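PDB 1Y8C: S-adenosylmethionine-dependent methyltransferase, which probably transfers a methyl group from S-adenosylmethionine to an acceptor substrate through a Rossmann-like methyltransferase domain. Local coordinates for residues 5-10 / 181-185. Numbering follows the deposited sequence.
Sequences KFAHIY and ISFFV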
loop_
_atom_site.group_PDB
_atom_site.type_symbol
_atom_site.label_atom_id
_atom_site.label_comp_id
_atom_site.label_asym_id
_atom_site.label_seq_id
_atom_site.Cartn_x
_atom_site.Cartn_y
_atom_site.Cartn_z
ATOM N N LYS A 5 -11.941 11.910 2.384
ATOM C CA LYS A 5 -13.168 11.226 2.782
ATOM C C LYS A 5 -13.394 10.051 1.841
ATOM O O LYS A 5 -13.664 8.929 2.270
ATOM C CB LYS A 5 -14.362 12.181 2.693
ATOM C CG LYS A 5 -15.663 11.645 3.289
ATOM C CD LYS A 5 -16.865 12.469 2.821
ATOM C CE LYS A 5 -17.062 12.319 1.303
ATOM N NZ LYS A 5 -18.092 13.224 0.708
ATOM N N PHE A 6 -13.280 10.328 0.549
ATOM C CA PHE A 6 -13.465 9.313 -0.474
ATOM C C PHE A 6 -12.474 8.158 -0.268
ATOM O O PHE A 6 -12.825 6.985 -0.431
ATOM C CB PHE A 6 -13.277 9.933 -1.864
ATOM C CG PHE A 6 -13.441 8.951 -2.985
ATOM C CD1 PHE A 6 -14.687 8.397 -3.267
ATOM C CD2 PHE A 6 -12.338 8.524 -3.716
ATOM C CE1 PHE A 6 -14.824 7.429 -4.257
ATOM C CE2 PHE A 6 -12.467 7.560 -4.702
ATOM C CZ PHE A 6 -13.712 7.009 -4.974
ATOM N N ALA A 7 -11.238 8.492 0.092
ATOM C CA ALA A 7 -10.219 7.477 0.331
ATOM C C ALA A 7 -10.665 6.506 1.435
ATOM O O ALA A 7 -10.409 5.299 1.355
ATOM C CB ALA A 7 -8.896 8.141 0.721
ATOM N N HIS A 8 -11.314 7.036 2.470
ATOM C CA HIS A 8 -11.793 6.200 3.566
ATOM C C HIS A 8 -12.901 5.307 3.035
ATOM O O HIS A 8 -12.915 4.102 3.282
ATOM C CB HIS A 8 -12.325 7.059 4.718
ATOM C CG HIS A 8 -11.258 7.814 5.451
ATOM N ND1 HIS A 8 -10.240 7.186 6.138
ATOM C CD2 HIS A 8 -11.045 9.143 5.603
ATOM C CE1 HIS A 8 -9.449 8.094 6.680
ATOM N NE2 HIS A 8 -9.916 9.291 6.369
ATOM N N ILE A 9 -13.827 5.906 2.296
ATOM C CA ILE A 9 -14.928 5.151 1.728
ATOM C C ILE A 9 -14.385 3.980 0.913
ATOM O O ILE A 9 -14.823 2.844 1.077
ATOM C CB ILE A 9 -15.803 6.041 0.819
ATOM C CG1 ILE A 9 -16.401 7.187 1.644
ATOM C CG2 ILE A 9 -16.904 5.201 0.173
ATOM C CD1 ILE A 9 -17.151 8.220 0.830
ATOM N N TYR A 10 -13.418 4.269 0.048
ATOM C CA TYR A 10 -12.809 3.261 -0.813
ATOM C C TYR A 10 -12.219 2.115 -0.006
ATOM O O TYR A 10 -12.520 0.944 -0.251
ATOM C CB TYR A 10 -11.703 3.898 -1.670
ATOM C CG TYR A 10 -11.213 3.032 -2.817
ATOM C CD1 TYR A 10 -11.795 3.119 -4.078
ATOM C CD2 TYR A 10 -10.183 2.112 -2.631
ATOM C CE1 TYR A 10 -11.365 2.314 -5.131
ATOM C CE2 TYR A 10 -9.749 1.297 -3.672
ATOM C CZ TYR A 10 -10.345 1.404 -4.921
ATOM O OH TYR A 10 -9.913 0.594 -5.949
ATOM N N ILE A 181 -14.685 1.042 -11.529
ATOM C CA ILE A 181 -15.644 1.368 -10.489
ATOM C C ILE A 181 -16.186 2.777 -10.554
ATOM O O ILE A 181 -15.432 3.741 -10.528
ATOM C CB ILE A 181 -15.041 1.198 -9.086
ATOM C CG1 ILE A 181 -14.320 -0.151 -8.960
ATOM C CG2 ILE A 181 -16.137 1.308 -8.062
ATOM C CD1 ILE A 181 -13.709 -0.381 -7.587
ATOM N N SER A 182 -17.507 2.875 -10.614
ATOM C CA SER A 182 -18.197 4.150 -10.646
ATOM C C SER A 182 -18.857 4.384 -9.287
ATOM O O SER A 182 -19.722 3.607 -8.855
ATOM C CB SER A 182 -19.277 4.150 -11.727
ATOM O OG SER A 182 -18.702 4.057 -13.028
ATOM N N PHE A 183 -18.426 5.445 -8.615
ATOM C CA PHE A 183 -18.971 5.818 -7.323
ATOM C C PHE A 183 -19.893 6.992 -7.487
ATOM O O PHE A 183 -19.729 7.799 -8.386
ATOM C CB PHE A 183 -17.872 6.245 -6.344
ATOM C CG PHE A 183 -17.122 5.111 -5.739
ATOM C CD1 PHE A 183 -15.938 4.657 -6.314
ATOM C CD2 PHE A 183 -17.620 4.471 -4.610
ATOM C CE1 PHE A 183 -15.258 3.576 -5.773
ATOM C CE2 PHE A 183 -16.954 3.393 -4.061
ATOM C CZ PHE A 183 -15.765 2.937 -4.643
ATOM N N PHE A 184 -20.869 7.070 -6.601
ATOM C CA PHE A 184 -21.811 8.172 -6.568
ATOM C C PHE A 184 -21.932 8.443 -5.086
ATOM O O PHE A 184 -22.444 7.612 -4.346
ATOM C CB PHE A 184 -23.159 7.756 -7.141
ATOM C CG PHE A 184 -23.232 7.847 -8.628
ATOM C CD1 PHE A 184 -23.106 6.711 -9.417
ATOM C CD2 PHE A 184 -23.407 9.085 -9.247
ATOM C CE1 PHE A 184 -23.151 6.808 -10.808
ATOM C CE2 PHE A 184 -23.456 9.194 -10.633
ATOM C CZ PHE A 184 -23.326 8.057 -11.419
ATOM N N VAL A 185 -21.423 9.584 -4.650
ATOM C CA VAL A 185 -21.476 9.926 -3.240
ATOM C C VAL A 185 -22.484 11.026 -2.969
ATOM O O VAL A 185 -22.573 11.998 -3.718
ATOM C CB VAL A 185 -20.107 10.386 -2.725
ATOM C CG1 VAL A 185 -20.180 10.645 -1.228
ATOM C CG2 VAL A 185 -19.054 9.325 -3.032
#
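The ring of Phe6 drives its edge into one face of the Phe183 ring, a T-shaped pair with planes at 88° and centroids 5.0 Å apart. CE1 and CZ of Phe6 do the touching: CZ comes 3.5 Å from Phe183 CD1, while CE1 sits over the face, displaced toward the rim. With CG anti to the backbone N (chi1 180°), Phe6 reaches from the flank of helix 3-15 to the strand. Tyr10, one helical turn on, crosses Phe183 at about a right angle; its CD1 lies 3.9 Å from Phe183 CE1, and at its far end Tyr10 OH lies 4.2 Å from Ile181 CD1. At the other end of the contact, Val185 turns CG2 to the edge of the Phe6 ring and CG1 to Ile9 CD1, 4.4 Å away. The Lys5 chain, bent at chi3 (65°), runs past Val185 and brings NZ 3.8 Å from Val185 CG1. The helix thus packs on one face of the four-stranded antiparallel sheet through Ile181, Phe183 and Val185. Phe194 on the adjoining strand 191-201 stacks with Phe6, and Tyr166 on the other neighbouring strand meets Phe183. No hydrogen bond links the two segments, so cohesion between them comes from C-H/pi and van der Waals packing, while the hydroxyl of buried Tyr10 is satisfied by a hydrogen bond with His198 ND1 on strand 191-201.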